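Local coordinates for trehalose-6-phosphate phosphatase (Candida albicans, PDB 5DXF), which belongs to glycosyltransferase family 20 and is built, in this N-terminal fragment, on the two Rossmann-like domains of the GT-B fold, at residues A[357-362]-A[480-485]; A[346-351]-A[474-479]. One frame throughout, in Å; residues are numbered along the deposited sequence.

Both interactions join the same two helices, 346-359 and 478-489, in the second Rossmann-like domain of the GT-B fold; their centres lie about 12 Å apart. Interaction 2 sits nearer the centre of the molecule, at the beginnings of the two helices, where the buried residues Q348 and P475 meet beside the exposed W476 and the partly exposed E351. Interaction 1 lies farther out, where helix 346-359 ends, and brings M359 and Y360 against A482 and the exposed K483. The outer contact is thioether, aromatic and aliphatic packing; in the inner one carbons of Q348 and E351 lie against P475 O and S478 OG, and the Q348 amide beside the W476 indole. V481 CG2 joins them, resting on N474 and P475 backbone.

Interaction 1: A[357-362]-A[480-485]; sequences LDMYPE and GVAKTI
M359 and Y360 reach from the end of helix 346-359 to helix 478-489 and touch neighbouring residues of it, A482 and K483. In M359, CG is anti to the carbonyl carbon (chi1 -68°) and the chain runs straight out to SD, which meets A482 CB at 3.8 Å. A bend at chi3 (55°) then turns the methyl group toward K483, so that M359 CE comes 3.7 Å from K483 NZ. The M359 chain and the K483 chain cross at about a right angle. Such crossing side chains join the last turn of one helix to an early turn of another within the second Rossmann-like domain of the GT-B fold, where helix 346-359 follows strand 332-339 and helix 478-489 follows strand 471-473. Y360 is the first residue to leave the helical backbone angles, yet its CB still points at the partner. Its ring also crosses K483 at about a right angle: the Y360 OH tip lies 3.7 Å from K483 CA, and ring atom CE2 stands obliquely 4.0 Å from A482 O. No hydrogen bond spans the two segments. Within 480-485, G480 O is gripped twice by T484, by its backbone N and by OG1 at 2.7 Å, the hydroxyl oxygen lying 38° out of the carbonyl plane. A482 packs further on I355 and F356 of helix 346-359, and Y360 leans on N486.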
loop_
_atom_site.group_PDB
_atom_site.type_symbol
_atom_site.label_atom_id
_atom_site.label_comp_id
_atom_site.label_asym_id
_atom_site.label_seq_id
_atom_site.Cartn_x
_atom_site.Cartn_y
_atom_site.Cartn_z
ATOM N N LEU A 357 6.115 -23.337 -16.674
ATOM C CA LEU A 357 6.193 -24.778 -16.479
ATOM C C LEU A 357 6.007 -25.524 -17.797
ATOM O O LEU A 357 6.596 -26.585 -18.009
ATOM C CB LEU A 357 5.152 -25.235 -15.457
ATOM C CG LEU A 357 5.417 -24.786 -14.018
ATOM C CD1 LEU A 357 4.359 -25.335 -13.077
ATOM C CD2 LEU A 357 6.806 -25.215 -13.574
ATOM N N ASP A 358 5.191 -24.936 -18.660
ATOM C CA ASP A 358 4.923 -25.458 -19.984
ATOM C C ASP A 358 6.134 -25.476 -20.885
ATOM O O ASP A 358 6.375 -26.439 -21.591
ATOM C CB ASP A 358 3.854 -24.601 -20.639
ATOM C CG ASP A 358 2.505 -25.244 -20.609
ATOM O OD1 ASP A 358 2.257 -26.123 -21.444
ATOM O OD2 ASP A 358 1.685 -24.869 -19.760
ATOM N N MET A 359 6.892 -24.394 -20.851
ATOM C CA MET A 359 8.020 -24.170 -21.750
ATOM C C MET A 359 9.297 -24.888 -21.325
ATOM O O MET A 359 10.081 -25.316 -22.171
ATOM C CB MET A 359 8.301 -22.671 -21.869
ATOM C CG MET A 359 7.212 -21.887 -22.580
ATOM S SD MET A 359 7.525 -20.112 -22.561
ATOM C CE MET A 359 9.164 -20.042 -23.280
ATOM N N TYR A 360 9.508 -25.013 -20.019
ATOM C CA TYR A 360 10.763 -25.559 -19.512
ATOM C C TYR A 360 10.563 -26.827 -18.687
ATOM O O TYR A 360 10.230 -26.757 -17.503
ATOM C CB TYR A 360 11.494 -24.503 -18.679
ATOM C CG TYR A 360 11.686 -23.194 -19.409
ATOM C CD1 TYR A 360 12.744 -23.018 -20.291
ATOM C CD2 TYR A 360 10.804 -22.137 -19.224
ATOM C CE1 TYR A 360 12.921 -21.824 -20.964
ATOM C CE2 TYR A 360 10.973 -20.940 -19.892
ATOM C CZ TYR A 360 12.033 -20.789 -20.760
ATOM O OH TYR A 360 12.205 -19.598 -21.427
ATOM N N PRO A 361 10.773 -27.993 -19.317
ATOM C CA PRO A 361 10.721 -29.297 -18.647
ATOM C C PRO A 361 11.810 -29.437 -17.589
ATOM O O PRO A 361 11.684 -30.241 -16.667
ATOM C CB PRO A 361 10.947 -30.294 -19.790
ATOM C CG PRO A 361 10.621 -29.542 -21.034
ATOM C CD PRO A 361 11.018 -28.128 -20.762
ATOM N N GLU A 362 12.872 -28.654 -17.740
ATOM C CA GLU A 362 13.999 -28.663 -16.816
ATOM C C GLU A 362 13.606 -28.207 -15.415
ATOM O O GLU A 362 14.177 -28.658 -14.421
ATOM C CB GLU A 362 15.115 -27.768 -17.355
ATOM C CG GLU A 362 14.594 -26.463 -17.938
ATOM C CD GLU A 362 15.700 -25.526 -18.374
ATOM O OE1 GLU A 362 16.809 -25.605 -17.805
ATOM O OE2 GLU A 362 15.458 -24.710 -19.288
ATOM N N GLY A 480 6.176 -13.838 -21.887
ATOM C CA GLY A 480 7.293 -13.021 -21.468
ATOM C C GLY A 480 7.679 -13.205 -20.021
ATOM O O GLY A 480 8.847 -13.260 -19.689
ATOM N N VAL A 481 6.678 -13.299 -19.160
ATOM C CA VAL A 481 6.864 -13.581 -17.740
ATOM C C VAL A 481 7.611 -14.900 -17.556
ATOM O O VAL A 481 8.531 -14.999 -16.743
ATOM C CB VAL A 481 5.516 -13.640 -16.992
ATOM C CG1 VAL A 481 5.692 -14.240 -15.606
ATOM C CG2 VAL A 481 4.895 -12.252 -16.900
ATOM N N ALA A 482 7.212 -15.903 -18.331
ATOM C CA ALA A 482 7.863 -17.209 -18.318
ATOM C C ALA A 482 9.344 -17.105 -18.675
ATOM O O ALA A 482 10.217 -17.543 -17.908
ATOM C CB ALA A 482 7.156 -18.148 -19.275
ATOM N N LYS A 483 9.613 -16.527 -19.844
ATOM C CA LYS A 483 10.981 -16.306 -20.308
ATOM C C LYS A 483 11.820 -15.581 -19.255
ATOM O O LYS A 483 12.971 -15.948 -18.998
ATOM C CB LYS A 483 10.977 -15.506 -21.613
ATOM C CG LYS A 483 10.537 -16.289 -22.844
ATOM C CD LYS A 483 10.164 -15.343 -23.978
ATOM C CE LYS A 483 10.494 -15.936 -25.337
ATOM N NZ LYS A 483 9.813 -17.239 -25.564
ATOM N N THR A 484 11.229 -14.559 -18.644
ATOM C CA THR A 484 11.907 -13.754 -17.635
ATOM C C THR A 484 12.235 -14.571 -16.391
ATOM O O THR A 484 13.315 -14.435 -15.826
ATOM C CB THR A 484 11.061 -12.538 -17.221
ATOM O OG1 THR A 484 10.650 -11.816 -18.389
ATOM C CG2 THR A 484 11.863 -11.617 -16.320
ATOM N N ILE A 485 11.295 -15.408 -15.966
ATOM C CA ILE A 485 11.507 -16.276 -14.812
ATOM C C ILE A 485 12.664 -17.236 -15.076
ATOM O O ILE A 485 13.553 -17.403 -14.230
ATOM C CB ILE A 485 10.227 -17.066 -14.463
ATOM C CG1 ILE A 485 9.178 -16.136 -13.843
ATOM C CG2 ILE A 485 10.537 -18.204 -13.510
ATOM C CD1 ILE A 485 7.794 -16.743 -13.778
#

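Interaction 2: A[346-351]-A[474-479]; sequences VIQKLE and NPWDSV
Van der Waals packing carries most of this contact. Q348 points at the turn that opens helix 478-489, and its CB lies 3.3 Å from P475 O and 4.1 Å from P475 CB. One helical turn on, E351 CB meets S478 OG at 3.7 Å. The amide-aromatic contact comes from the same Q348, whose chain folds at chi2 (71°) and runs alongside W476, pointing the same way. Q348 CG sits over one face of the indole, toward its rim, while Q348 NE2 approaches W476 CZ3 obliquely at 3.5 Å; amide and ring planes are 57° apart. N474 OD1 lies in plane at the edge of the indole, and the F460 ring meets W476 as well. Hydrogen bonding is confined to each segment and its surroundings. A type I turn from N474 to D477, with a weak D477 N to N474 O bond, leads from strand 471-473 into the helix, the strand-to-helix step of a Rossmann-like domain. D477 is the N-cap, its OD2 weakly bonded to G480 N. K349 points away, NZ forming a salt bridge with D338 and a hydrogen bond with Q371. With 4.1 Å between S478 OG and E351 OE2, the contact rests on shape fit, of Q348 against the P475 carbonyl and the indole and of E351 against S478, without directional bonds between the segments.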
loop_
_atom_site.group_PDB
_atom_site.type_symbol
_atom_site.label_atom_id
_atom_site.label_comp_id
_atom_site.label_asym_id
_atom_site.label_seq_id
_atom_site.Cartn_x
_atom_site.Cartn_y
_atom_site.Cartn_z
ATOM N N VAL A 346 -2.428 -11.432 -9.228
ATOM C CA VAL A 346 -2.099 -12.812 -8.887
ATOM C C VAL A 346 -2.386 -13.735 -10.071
ATOM O O VAL A 346 -1.627 -14.667 -10.349
ATOM C CB VAL A 346 -2.884 -13.289 -7.648
ATOM C CG1 VAL A 346 -2.552 -14.739 -7.327
ATOM C CG2 VAL A 346 -2.580 -12.395 -6.457
ATOM N N ILE A 347 -3.481 -13.455 -10.769
ATOM C CA ILE A 347 -3.883 -14.225 -11.943
ATOM C C ILE A 347 -2.801 -14.225 -13.020
ATOM O O ILE A 347 -2.470 -15.273 -13.580
ATOM C CB ILE A 347 -5.195 -13.673 -12.537
ATOM C CG1 ILE A 347 -6.361 -13.958 -11.588
ATOM C CG2 ILE A 347 -5.461 -14.274 -13.908
ATOM C CD1 ILE A 347 -7.614 -13.181 -11.906
ATOM N N GLN A 348 -2.249 -13.049 -13.302
ATOM C CA GLN A 348 -1.195 -12.916 -14.301
ATOM C C GLN A 348 0.058 -13.674 -13.872
ATOM O O GLN A 348 0.751 -14.272 -14.699
ATOM C CB GLN A 348 -0.865 -11.441 -14.549
ATOM C CG GLN A 348 -1.935 -10.676 -15.322
ATOM C CD GLN A 348 -3.190 -10.424 -14.509
ATOM O OE1 GLN A 348 -3.127 -10.206 -13.301
ATOM N NE2 GLN A 348 -4.341 -10.461 -15.170
ATOM N N LYS A 349 0.337 -13.649 -12.572
ATOM C CA LYS A 349 1.471 -14.373 -12.012
ATOM C C LYS A 349 1.310 -15.874 -12.223
ATOM O O LYS A 349 2.247 -16.559 -12.637
ATOM C CB LYS A 349 1.620 -14.065 -10.521
ATOM C CG LYS A 349 2.818 -14.728 -9.861
ATOM C CD LYS A 349 2.811 -14.511 -8.355
ATOM C CE LYS A 349 2.652 -13.039 -8.003
ATOM N NZ LYS A 349 2.787 -12.800 -6.539
ATOM N N LEU A 350 0.111 -16.375 -11.946
ATOM C CA LEU A 350 -0.176 -17.798 -12.078
ATOM C C LEU A 350 -0.179 -18.250 -13.537
ATOM O O LEU A 350 0.261 -19.355 -13.851
ATOM C CB LEU A 350 -1.516 -18.131 -11.425
ATOM C CG LEU A 350 -1.584 -17.885 -9.918
ATOM C CD1 LEU A 350 -2.975 -18.184 -9.395
ATOM C CD2 LEU A 350 -0.541 -18.716 -9.186
ATOM N N GLU A 351 -0.678 -17.395 -14.425
ATOM C CA GLU A 351 -0.683 -17.705 -15.850
ATOM C C GLU A 351 0.743 -17.754 -16.390
ATOM O O GLU A 351 1.122 -18.696 -17.094
ATOM C CB GLU A 351 -1.524 -16.684 -16.620
ATOM C CG GLU A 351 -3.012 -17.001 -16.609
ATOM C CD GLU A 351 -3.876 -15.801 -16.935
ATOM O OE1 GLU A 351 -5.110 -15.971 -17.050
ATOM O OE2 GLU A 351 -3.328 -14.687 -17.069
ATOM N N ASN A 474 6.153 -7.316 -18.405
ATOM C CA ASN A 474 4.765 -6.995 -18.634
ATOM C C ASN A 474 3.940 -8.174 -18.136
ATOM O O ASN A 474 3.964 -9.244 -18.712
ATOM C CB ASN A 474 4.525 -6.752 -20.119
ATOM C CG ASN A 474 3.082 -6.431 -20.440
ATOM O OD1 ASN A 474 2.364 -5.856 -19.637
ATOM N ND2 ASN A 474 2.662 -6.794 -21.626
ATOM N N PRO A 475 3.198 -7.965 -17.065
ATOM C CA PRO A 475 2.451 -9.050 -16.416
ATOM C C PRO A 475 1.380 -9.645 -17.324
ATOM O O PRO A 475 1.059 -10.827 -17.200
ATOM C CB PRO A 475 1.820 -8.367 -15.197
ATOM C CG PRO A 475 1.790 -6.920 -15.543
ATOM C CD PRO A 475 3.019 -6.682 -16.365
ATOM N N TRP A 476 0.844 -8.835 -18.231
ATOM C CA TRP A 476 -0.147 -9.308 -19.189
ATOM C C TRP A 476 0.487 -10.266 -20.191
ATOM O O TRP A 476 -0.173 -11.168 -20.706
ATOM C CB TRP A 476 -0.795 -8.131 -19.917
ATOM C CG TRP A 476 -1.451 -7.154 -18.995
ATOM C CD1 TRP A 476 -0.950 -5.955 -18.580
ATOM C CD2 TRP A 476 -2.728 -7.296 -18.365
ATOM N NE1 TRP A 476 -1.838 -5.338 -17.733
ATOM C CE2 TRP A 476 -2.939 -6.142 -17.584
ATOM C CE3 TRP A 476 -3.716 -8.285 -18.384
ATOM C CZ2 TRP A 476 -4.095 -5.949 -16.832
ATOM C CZ3 TRP A 476 -4.863 -8.093 -17.636
ATOM C CH2 TRP A 476 -5.043 -6.935 -16.871
ATOM N N ASP A 477 1.771 -10.061 -20.463
ATOM C CA ASP A 477 2.512 -10.941 -21.356
ATOM C C ASP A 477 3.030 -12.156 -20.589
ATOM O O ASP A 477 4.128 -12.132 -20.035
ATOM C CB ASP A 477 3.667 -10.185 -22.015
ATOM C CG ASP A 477 4.297 -10.960 -23.153
ATOM O OD1 ASP A 477 5.343 -10.515 -23.670
ATOM O OD2 ASP A 477 3.747 -12.016 -23.530
ATOM N N SER A 478 2.209 -13.186 -20.524
ATOM C CA SER A 478 2.528 -14.379 -19.764
ATOM C C SER A 478 3.728 -15.124 -20.298
ATOM O O SER A 478 4.547 -15.618 -19.538
ATOM C CB SER A 478 1.315 -15.290 -19.701
ATOM O OG SER A 478 0.223 -14.588 -19.149
ATOM N N VAL A 479 3.822 -15.209 -21.612
ATOM C CA VAL A 479 4.931 -15.885 -22.239
ATOM C C VAL A 479 6.228 -15.162 -21.904
ATOM O O VAL A 479 7.247 -15.787 -21.673
ATOM C CB VAL A 479 4.703 -16.012 -23.749
ATOM C CG1 VAL A 479 4.085 -14.745 -24.298
ATOM C CG2 VAL A 479 5.981 -16.380 -24.471
#